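Local coordinates for protein putative polyketide synthase (Brevibacillus brevis, PDB 5HU7) that probably catalyses the dehydration of beta-hydroxyacyl intermediates carried by an acyl carrier protein, serving as the dehydratase domain of a trans-AT polyketide synthase, at residues L206-S211 and I287-R292; E214-S219 and K257-R262; R221-E226 and A274-E279. All blocks are in the same frame, centred on the assembly; numbering follows the deposited sequence.

The three contacts exemplify how one helix and its lead-in loop are fitted to a curved antiparallel sheet. Along the chain the first segments come in order, 206-211 in the loop, 214-219 and 221-226 on helix 212-227; their partners lie on or just before strands 287-298, 258-263 and 276-281. These strands are sheet neighbours, 276-281 in the middle; contacts 2 and 3 cross in sequence, and contact 1 spans both. Centres of contacts 1 and 2 lie about 11 Å apart, 2 and 3 about 9 Å, 1 and 3 about 17 Å. Contacts 2 and 3 seat helix 212-227 on the sheet of the second hot-dog unit; contact 1 fixes the loop leading into it.

Contact 1. Residues L206-S211 and I287-R292; sequences LVFHPS and IGIRMR
Ile289 meets the loop 206-211 with two branches, and each branch has a different partner. Its CD1 reaches Val207 CG1 at 3.8 Å, while its CG2 lies 4.3 Å from Phe208 CE1. The fork follows from the first torsion of the isoleucine (chi1 -55°): CG1 stands opposite the carbonyl carbon and carries CD1 to the valine, whereas CG2, opposite the backbone N, is left for the phenylalanine. Val207 and Ile289 approach with their side chains set at a slant, touching through methyl groups, and CG2 comes to the Phe208 ring obliquely, so the aromatic group behaves here as one more apolar surface. No hydrogen bond crosses between the segments; the contact is small, wholly buried and hydrophobic.

Beyond the apolar patch the loop is held by polar bonds. His209 ND1 accepts from Ser211 N at 3.0 Å, with an N-H...N angle of 160° and the donor tilted 16° from the ring plane, a capping bond at the turn into helix 212-227. Pro210 CD rests 3.3 Å above one face of the same imidazole, and NE2 is bonded to Pro196 O, so the ring is fixed from several directions. His209 and Pro210 stand where the His-Pro of the HPxxxD signature of polyketide synthase dehydratases is expected; Glu214 occupies the place of the aspartate.

Strand 287-298 enters with a classic beta bulge, where Gly288 and Ile289 together face Leu280 of strand 276-281. On its other side strand 241-249 contributes Leu247, which touches both Phe208 and Ile289, and Ile249, which packs on Val207. Helix 52-65 approaches the loop as well: Leu56 packs on Phe208, and Glu57 OE1 accepts from the backbone N of both Val207 and Phe208.

Contact 2. Residues E214-S219 and K257-R262; sequences ESLLPS and KYALIR
A single methyl group, Leu216 CD2, makes the tightest touch between helix and strand, lying 3.5 Å from Ala259 CB. The same methyl is 4.0 Å from Ile261 CD1, so the leucine sits across two successive inward residues of the strand. Ile261 CD1 in turn stands 3.7 Å from CB of Ser219, nearly one helical turn after Leu216. That CB faces the isoleucine while the serine hydroxyl, with OG opposite the carbonyl carbon (chi1 -51°), donates to Ser215 O at 2.7 Å, which satisfies it within the helix. Leu216 and Ala259 are also the pair with the closest CA atoms, 7.8 Å apart, although the short axes remain 10.4 Å apart and run at 34° to each other.

Leu217, by contrast, points away from the strand and packs on His173, and on the far side of the strand Tyr258 and Leu260 are covered by helix 145-150 and its lead-in loop rather than by helix 212-227. Solvent is approached by Glu214 on the helix and by Lys257 and Arg262 on the strand side, all partly exposed and distant from the apolar seam. The helix is kinked where Pro218 has no N-H to bond the preceding turn, and the strand starts with a classic bulge, Lys257 and Tyr258 opposite Cys281. A long helix laid on an antiparallel sheet through alternate inward strand residues is the central element of the hot-dog fold, to which polyketide synthase dehydratases belong.

Contact 3. Residues R221-E226 and A274-E279; sequences RYLITE and ATLDIE
Neither ring nor carboxylate takes part where Leu223 and Ile224 meet Leu276 and Ala274; the flat group that matters is the peptide carbonyl behind them on the helix. Arg221 O accepts from both Thr225 N and Thr225 OG1, each at 2.9 Å, and the two donors arrive from opposite faces of the carbonyl plane. The hydroxyl stands 21° out of that plane, with a C=O...O angle of 136°, and adds a second bond to the ordinary helical one.

Here the latter part of the long hot-dog helix, 212-227, covers Leu276 of strand 276-281, a central strand of its sheet, and Ala274 in the loop leading into that strand.

Across the contact all is aliphatic. Ile224 lays the end of its longer branch on Ala274: CD1 is 3.6 Å and CG1 3.9 Å from the alanine CB. Leu223 and Leu276 run side by side with reversed directions, meeting through CD2 of each at 4.1 Å. The first torsion of Leu223 puts CG opposite the backbone N (chi1 179°), from where CD2 meets the leucine of the strand.

Leu223 also packs on Ile261 and Phe263 of the adjoining strand 258-263, and Phe263 touches Leu276 too, so the leucine pair is buried. The Ile224-Ala274 pair is partly exposed. On the strand's other edge Asp277 OD1 accepts from Gly293 N, tying it to strand 287-298.

Contact 1. Residues L206-S211 and I287-R292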
loop_
_atom_site.group_PDB
_atom_site.type_symbol
_atom_site.label_atom_id
_atom_site.label_comp_id
_atom_site.label_asym_id
_atom_site.label_seq_id
_atom_site.Cartn_x
_atom_site.Cartn_y
_atom_site.Cartn_z
ATOM N N LEU A 206 7.030 -3.624 -15.890
ATOM C CA LEU A 206 6.419 -4.745 -16.590
ATOM C C LEU A 206 7.334 -5.923 -16.919
ATOM O O LEU A 206 8.550 -5.793 -16.983
ATOM C CB LEU A 206 5.808 -4.217 -17.887
ATOM C CG LEU A 206 4.819 -3.043 -17.721
ATOM C CD1 LEU A 206 4.123 -2.703 -19.046
ATOM C CD2 LEU A 206 3.823 -3.323 -16.594
ATOM N N VAL A 207 6.728 -7.093 -17.029
ATOM C CA VAL A 207 7.345 -8.313 -17.517
ATOM C C VAL A 207 6.649 -8.615 -18.867
ATOM O O VAL A 207 7.321 -8.741 -19.895
ATOM C CB VAL A 207 7.250 -9.477 -16.490
ATOM C CG1 VAL A 207 7.550 -10.834 -17.130
ATOM C CG2 VAL A 207 8.198 -9.223 -15.319
ATOM N N PHE A 208 5.289 -8.667 -18.842
ATOM C CA PHE A 208 4.448 -8.873 -20.011
ATOM C C PHE A 208 4.141 -7.545 -20.646
ATOM O O PHE A 208 3.627 -6.643 -19.973
ATOM C CB PHE A 208 3.117 -9.509 -19.644
ATOM C CG PHE A 208 3.207 -10.920 -19.126
ATOM C CD1 PHE A 208 3.282 -11.992 -19.999
ATOM C CD2 PHE A 208 3.135 -11.183 -17.771
ATOM C CE1 PHE A 208 3.334 -13.284 -19.519
ATOM C CE2 PHE A 208 3.223 -12.480 -17.291
ATOM C CZ PHE A 208 3.316 -13.516 -18.164
ATOM N N HIS A 209 4.402 -7.438 -21.958
ATOM C CA HIS A 209 4.175 -6.234 -22.717
ATOM C C HIS A 209 2.654 -6.087 -22.902
ATOM O O HIS A 209 1.975 -7.098 -23.106
ATOM C CB HIS A 209 4.876 -6.365 -24.073
ATOM C CG HIS A 209 4.945 -5.107 -24.858
ATOM N ND1 HIS A 209 3.870 -4.675 -25.617
ATOM C CD2 HIS A 209 5.953 -4.218 -24.978
ATOM C CE1 HIS A 209 4.246 -3.509 -26.130
ATOM N NE2 HIS A 209 5.526 -3.252 -25.859
ATOM N N PRO A 210 2.089 -4.851 -22.878
ATOM C CA PRO A 210 0.636 -4.714 -23.036
ATOM C C PRO A 210 0.064 -5.118 -24.399
ATOM O O PRO A 210 -1.152 -5.273 -24.500
ATOM C CB PRO A 210 0.403 -3.224 -22.743
ATOM C CG PRO A 210 1.674 -2.581 -23.033
ATOM C CD PRO A 210 2.711 -3.541 -22.612
ATOM N N SER A 211 0.906 -5.276 -25.437
ATOM C CA SER A 211 0.463 -5.623 -26.792
ATOM C C SER A 211 0.771 -7.061 -27.203
ATOM O O SER A 211 0.414 -7.436 -28.312
ATOM C CB SER A 211 1.122 -4.681 -27.788
ATOM O OG SER A 211 1.078 -3.335 -27.339
ATOM N N ILE A 287 15.387 -17.932 -23.257
ATOM C CA ILE A 287 13.972 -17.842 -22.882
ATOM C C ILE A 287 13.812 -17.052 -21.575
ATOM O O ILE A 287 14.507 -17.322 -20.591
ATOM C CB ILE A 287 13.345 -19.265 -22.780
ATOM C CG1 ILE A 287 13.339 -19.917 -24.153
ATOM C CG2 ILE A 287 11.927 -19.204 -22.197
ATOM C CD1 ILE A 287 13.199 -21.343 -24.165
ATOM N N GLY A 288 12.915 -16.082 -21.605
ATOM C CA GLY A 288 12.571 -15.270 -20.452
ATOM C C GLY A 288 11.268 -15.699 -19.806
ATOM O O GLY A 288 11.087 -15.476 -18.615
ATOM N N ILE A 289 10.315 -16.251 -20.611
ATOM C CA ILE A 289 9.001 -16.685 -20.146
ATOM C C ILE A 289 8.565 -17.951 -20.891
ATOM O O ILE A 289 8.580 -18.002 -22.117
ATOM C CB ILE A 289 7.912 -15.587 -20.342
ATOM C CG1 ILE A 289 8.284 -14.235 -19.676
ATOM C CG2 ILE A 289 6.556 -16.089 -19.812
ATOM C CD1 ILE A 289 7.581 -13.060 -20.246
ATOM N N ARG A 290 8.102 -18.938 -20.149
ATOM C CA ARG A 290 7.586 -20.185 -20.692
ATOM C C ARG A 290 6.165 -20.386 -20.146
ATOM O O ARG A 290 5.966 -20.287 -18.947
ATOM C CB ARG A 290 8.497 -21.332 -20.309
ATOM C CG ARG A 290 7.874 -22.711 -20.464
ATOM C CD ARG A 290 8.863 -23.793 -20.149
ATOM N NE ARG A 290 9.891 -23.914 -21.177
ATOM C CZ ARG A 290 10.913 -24.764 -21.132
ATOM N NH1 ARG A 290 11.084 -25.561 -20.080
ATOM N NH2 ARG A 290 11.790 -24.810 -22.131
ATOM N N MET A 291 5.191 -20.658 -21.031
ATOM C CA MET A 291 3.803 -20.893 -20.693
ATOM C C MET A 291 3.516 -22.291 -21.165
ATOM O O MET A 291 3.747 -22.597 -22.331
ATOM C CB MET A 291 2.875 -19.914 -21.411
ATOM C CG MET A 291 3.113 -18.478 -21.020
ATOM S SD MET A 291 2.248 -17.325 -22.066
ATOM C CE MET A 291 0.631 -17.537 -21.487
ATOM N N ARG A 292 3.122 -23.162 -20.260
ATOM C CA ARG A 292 2.815 -24.539 -20.581
ATOM C C ARG A 292 1.358 -24.815 -20.246
ATOM O O ARG A 292 0.891 -24.428 -19.183
ATOM C CB ARG A 292 3.763 -25.491 -19.822
ATOM C CG ARG A 292 5.231 -25.412 -20.299
ATOM C CD ARG A 292 5.401 -26.033 -21.694
ATOM N NE ARG A 292 6.774 -26.138 -22.214
ATOM C CZ ARG A 292 7.693 -27.022 -21.816
ATOM N NH1 ARG A 292 8.898 -27.029 -22.375
ATOM N NH2 ARG A 292 7.422 -27.887 -20.840
#

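Contact 2. Residues E214-S219 and K257-R262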
loop_
_atom_site.group_PDB
_atom_site.type_symbol
_atom_site.label_atom_id
_atom_site.label_comp_id
_atom_site.label_asym_id
_atom_site.label_seq_id
_atom_site.Cartn_x
_atom_site.Cartn_y
_atom_site.Cartn_z
ATOM N N GLU A 214 -2.153 -9.237 -28.616
ATOM C CA GLU A 214 -2.646 -8.809 -29.931
ATOM C C GLU A 214 -1.786 -9.420 -31.076
ATOM O O GLU A 214 -2.229 -9.407 -32.233
ATOM C CB GLU A 214 -2.701 -7.257 -30.072
ATOM C CG GLU A 214 -3.182 -6.473 -28.851
ATOM C CD GLU A 214 -4.397 -7.001 -28.108
ATOM O OE1 GLU A 214 -5.503 -6.987 -28.696
ATOM O OE2 GLU A 214 -4.256 -7.360 -26.916
ATOM N N SER A 215 -0.560 -9.912 -30.749
ATOM C CA SER A 215 0.379 -10.523 -31.682
ATOM C C SER A 215 0.322 -12.040 -31.659
ATOM O O SER A 215 0.468 -12.670 -32.701
ATOM C CB SER A 215 1.798 -10.097 -31.331
ATOM O OG SER A 215 1.905 -8.684 -31.284
ATOM N N LEU A 216 0.191 -12.618 -30.476
ATOM C CA LEU A 216 0.154 -14.054 -30.272
ATOM C C LEU A 216 -1.135 -14.678 -30.742
ATOM O O LEU A 216 -1.102 -15.709 -31.398
ATOM C CB LEU A 216 0.375 -14.370 -28.784
ATOM C CG LEU A 216 1.798 -14.135 -28.248
ATOM C CD1 LEU A 216 1.873 -14.447 -26.761
ATOM C CD2 LEU A 216 2.804 -14.965 -28.976
ATOM N N LEU A 217 -2.264 -14.074 -30.421
ATOM C CA LEU A 217 -3.571 -14.602 -30.822
ATOM C C LEU A 217 -3.669 -14.905 -32.340
ATOM O O LEU A 217 -3.885 -16.066 -32.669
ATOM C CB LEU A 217 -4.696 -13.668 -30.337
ATOM C CG LEU A 217 -6.130 -14.065 -30.723
ATOM C CD1 LEU A 217 -6.440 -15.541 -30.340
ATOM C CD2 LEU A 217 -7.117 -13.123 -30.063
ATOM N N PRO A 218 -3.404 -13.970 -33.280
ATOM C CA PRO A 218 -3.430 -14.354 -34.713
ATOM C C PRO A 218 -2.444 -15.477 -35.064
ATOM O O PRO A 218 -2.714 -16.299 -35.938
ATOM C CB PRO A 218 -3.093 -13.045 -35.456
ATOM C CG PRO A 218 -2.575 -12.108 -34.441
ATOM C CD PRO A 218 -3.135 -12.528 -33.112
ATOM N N SER A 219 -1.314 -15.529 -34.330
ATOM C CA SER A 219 -0.269 -16.545 -34.493
ATOM C C SER A 219 -0.735 -17.923 -34.007
ATOM O O SER A 219 -0.350 -18.926 -34.613
ATOM C CB SER A 219 1.003 -16.133 -33.747
ATOM O OG SER A 219 1.419 -14.812 -34.061
ATOM N N LYS A 257 11.818 -10.900 -28.282
ATOM C CA LYS A 257 11.949 -10.698 -29.719
ATOM C C LYS A 257 11.280 -11.808 -30.520
ATOM O O LYS A 257 10.914 -11.571 -31.659
ATOM C CB LYS A 257 13.424 -10.566 -30.077
ATOM C CG LYS A 257 14.148 -9.461 -29.306
ATOM C CD LYS A 257 13.422 -8.102 -29.312
ATOM C CE LYS A 257 14.358 -6.914 -29.201
ATOM N NZ LYS A 257 15.129 -6.907 -27.929
ATOM N N TYR A 258 11.043 -12.981 -29.910
ATOM C CA TYR A 258 10.406 -14.113 -30.571
ATOM C C TYR A 258 9.505 -14.848 -29.646
ATOM O O TYR A 258 9.786 -14.942 -28.447
ATOM C CB TYR A 258 11.447 -15.159 -31.024
ATOM C CG TYR A 258 12.376 -14.700 -32.127
ATOM C CD1 TYR A 258 13.539 -14.001 -31.838
ATOM C CD2 TYR A 258 12.114 -15.008 -33.452
ATOM C CE1 TYR A 258 14.386 -13.567 -32.843
ATOM C CE2 TYR A 258 12.955 -14.577 -34.468
ATOM C CZ TYR A 258 14.103 -13.871 -34.159
ATOM O OH TYR A 258 14.954 -13.425 -35.144
ATOM N N ALA A 259 8.505 -15.509 -30.239
ATOM C CA ALA A 259 7.605 -16.412 -29.539
ATOM C C ALA A 259 7.557 -17.716 -30.327
ATOM O O ALA A 259 7.279 -17.695 -31.518
ATOM C CB ALA A 259 6.208 -15.805 -29.440
ATOM N N LEU A 260 7.912 -18.825 -29.698
ATOM C CA LEU A 260 7.820 -20.150 -30.299
ATOM C C LEU A 260 6.532 -20.742 -29.761
ATOM O O LEU A 260 6.381 -20.800 -28.556
ATOM C CB LEU A 260 9.003 -21.025 -29.911
ATOM C CG LEU A 260 8.987 -22.468 -30.460
ATOM C CD1 LEU A 260 9.106 -22.494 -31.948
ATOM C CD2 LEU A 260 10.089 -23.264 -29.867
ATOM N N ILE A 261 5.586 -21.111 -30.633
ATOM C CA ILE A 261 4.295 -21.635 -30.211
ATOM C C ILE A 261 4.170 -23.042 -30.756
ATOM O O ILE A 261 4.436 -23.276 -31.933
ATOM C CB ILE A 261 3.116 -20.748 -30.712
ATOM C CG1 ILE A 261 3.253 -19.271 -30.261
ATOM C CG2 ILE A 261 1.775 -21.313 -30.238
ATOM C CD1 ILE A 261 2.628 -18.306 -31.225
ATOM N N ARG A 262 3.720 -23.962 -29.898
ATOM C CA ARG A 262 3.524 -25.375 -30.208
ATOM C C ARG A 262 2.242 -25.838 -29.527
ATOM O O ARG A 262 1.731 -25.173 -28.617
ATOM C CB ARG A 262 4.664 -26.213 -29.571
ATOM C CG ARG A 262 6.081 -25.983 -30.096
ATOM C CD ARG A 262 7.020 -26.932 -29.362
ATOM N NE ARG A 262 8.456 -26.725 -29.621
ATOM C CZ ARG A 262 9.142 -27.188 -30.668
ATOM N NH1 ARG A 262 8.523 -27.869 -31.631
ATOM N NH2 ARG A 262 10.451 -26.955 -30.772
#

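Contact 3. Residues R221-E226 and A274-E279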
loop_
_atom_site.group_PDB
_atom_site.type_symbol
_atom_site.label_atom_id
_atom_site.label_comp_id
_atom_site.label_asym_id
_atom_site.label_seq_id
_atom_site.Cartn_x
_atom_site.Cartn_y
_atom_site.Cartn_z
ATOM N N ARG A 221 -3.938 -18.836 -33.859
ATOM C CA ARG A 221 -4.980 -19.168 -34.838
ATOM C C ARG A 221 -4.369 -19.728 -36.126
ATOM O O ARG A 221 -4.937 -20.636 -36.728
ATOM C CB ARG A 221 -5.841 -17.940 -35.162
ATOM C CG ARG A 221 -6.742 -17.542 -34.023
ATOM C CD ARG A 221 -7.312 -16.167 -34.280
ATOM N NE ARG A 221 -8.310 -15.777 -33.284
ATOM C CZ ARG A 221 -8.891 -14.582 -33.234
ATOM N NH1 ARG A 221 -8.580 -13.644 -34.124
ATOM N NH2 ARG A 221 -9.787 -14.313 -32.292
ATOM N N TYR A 222 -3.202 -19.200 -36.528
ATOM C CA TYR A 222 -2.473 -19.682 -37.701
ATOM C C TYR A 222 -1.967 -21.117 -37.471
ATOM O O TYR A 222 -1.992 -21.931 -38.392
ATOM C CB TYR A 222 -1.321 -18.718 -38.071
ATOM C CG TYR A 222 -0.458 -19.214 -39.206
ATOM C CD1 TYR A 222 -1.027 -19.699 -40.379
ATOM C CD2 TYR A 222 0.925 -19.231 -39.098
ATOM C CE1 TYR A 222 -0.241 -20.234 -41.395
ATOM C CE2 TYR A 222 1.724 -19.756 -40.113
ATOM C CZ TYR A 222 1.136 -20.236 -41.272
ATOM O OH TYR A 222 1.879 -20.743 -42.314
ATOM N N LEU A 223 -1.526 -21.433 -36.246
ATOM C CA LEU A 223 -1.089 -22.797 -35.917
ATOM C C LEU A 223 -2.307 -23.749 -35.931
ATOM O O LEU A 223 -2.271 -24.800 -36.585
ATOM C CB LEU A 223 -0.408 -22.823 -34.525
ATOM C CG LEU A 223 0.081 -24.188 -34.014
ATOM C CD1 LEU A 223 1.042 -24.865 -34.999
ATOM C CD2 LEU A 223 0.718 -24.055 -32.647
ATOM N N ILE A 224 -3.386 -23.343 -35.224
ATOM C CA ILE A 224 -4.642 -24.097 -35.097
ATOM C C ILE A 224 -5.288 -24.405 -36.461
ATOM O O ILE A 224 -5.639 -25.564 -36.690
ATOM C CB ILE A 224 -5.621 -23.381 -34.113
ATOM C CG1 ILE A 224 -5.077 -23.474 -32.657
ATOM C CG2 ILE A 224 -7.040 -23.976 -34.201
ATOM C CD1 ILE A 224 -5.645 -22.445 -31.692
ATOM N N THR A 225 -5.423 -23.398 -37.365
ATOM C CA THR A 225 -6.034 -23.610 -38.701
ATOM C C THR A 225 -5.220 -24.516 -39.661
ATOM O O THR A 225 -5.822 -25.190 -40.499
ATOM C CB THR A 225 -6.359 -22.271 -39.400
ATOM O OG1 THR A 225 -5.173 -21.472 -39.501
ATOM C CG2 THR A 225 -7.493 -21.508 -38.704
ATOM N N GLU A 226 -3.878 -24.519 -39.561
ATOM C CA GLU A 226 -3.045 -25.345 -40.442
ATOM C C GLU A 226 -3.102 -26.830 -40.020
ATOM O O GLU A 226 -3.059 -27.709 -40.886
ATOM C CB GLU A 226 -1.596 -24.811 -40.500
ATOM C CG GLU A 226 -0.924 -24.978 -41.857
ATOM C CD GLU A 226 -0.583 -26.399 -42.279
ATOM O OE1 GLU A 226 -0.145 -27.195 -41.415
ATOM O OE2 GLU A 226 -0.742 -26.714 -43.481
ATOM N N ALA A 274 -8.025 -26.189 -27.825
ATOM C CA ALA A 274 -6.613 -26.120 -28.247
ATOM C C ALA A 274 -5.662 -25.720 -27.109
ATOM O O ALA A 274 -5.767 -24.587 -26.632
ATOM C CB ALA A 274 -6.470 -25.136 -29.388
ATOM N N THR A 275 -4.781 -26.661 -26.625
ATOM C CA THR A 275 -3.833 -26.347 -25.553
ATOM C C THR A 275 -2.427 -26.100 -26.112
ATOM O O THR A 275 -1.912 -26.920 -26.867
ATOM C CB THR A 275 -3.903 -27.419 -24.474
ATOM O OG1 THR A 275 -5.258 -27.495 -24.024
ATOM C CG2 THR A 275 -3.037 -27.102 -23.302
ATOM N N LEU A 276 -1.794 -24.995 -25.693
ATOM C CA LEU A 276 -0.504 -24.598 -26.230
ATOM C C LEU A 276 0.613 -24.433 -25.232
ATOM O O LEU A 276 0.385 -24.127 -24.061
ATOM C CB LEU A 276 -0.658 -23.258 -26.968
ATOM C CG LEU A 276 -1.776 -23.186 -27.978
ATOM C CD1 LEU A 276 -1.938 -21.814 -28.474
ATOM C CD2 LEU A 276 -1.511 -24.137 -29.161
ATOM N N ASP A 277 1.841 -24.566 -25.745
ATOM C CA ASP A 277 3.076 -24.263 -25.052
ATOM C C ASP A 277 3.678 -23.059 -25.809
ATOM O O ASP A 277 3.743 -23.094 -27.038
ATOM C CB ASP A 277 4.028 -25.436 -25.074
ATOM C CG ASP A 277 3.581 -26.640 -24.262
ATOM O OD1 ASP A 277 2.563 -26.519 -23.502
ATOM O OD2 ASP A 277 4.288 -27.678 -24.307
ATOM N N ILE A 278 4.028 -21.979 -25.079
ATOM C CA ILE A 278 4.582 -20.761 -25.640
ATOM C C ILE A 278 5.868 -20.437 -24.919
ATOM O O ILE A 278 5.864 -20.312 -23.695
ATOM C CB ILE A 278 3.581 -19.581 -25.545
ATOM C CG1 ILE A 278 2.263 -19.942 -26.234
ATOM C CG2 ILE A 278 4.160 -18.296 -26.172
ATOM C CD1 ILE A 278 1.184 -18.878 -26.164
ATOM N N GLU A 279 6.951 -20.246 -25.682
ATOM C CA GLU A 279 8.244 -19.827 -25.170
ATOM C C GLU A 279 8.563 -18.468 -25.783
ATOM O O GLU A 279 8.481 -18.312 -27.001
ATOM C CB GLU A 279 9.325 -20.857 -25.499
ATOM C CG GLU A 279 9.287 -21.991 -24.499
ATOM C CD GLU A 279 9.705 -23.354 -25.000
ATOM O OE1 GLU A 279 9.208 -23.781 -26.063
ATOM O OE2 GLU A 279 10.497 -24.021 -24.305
#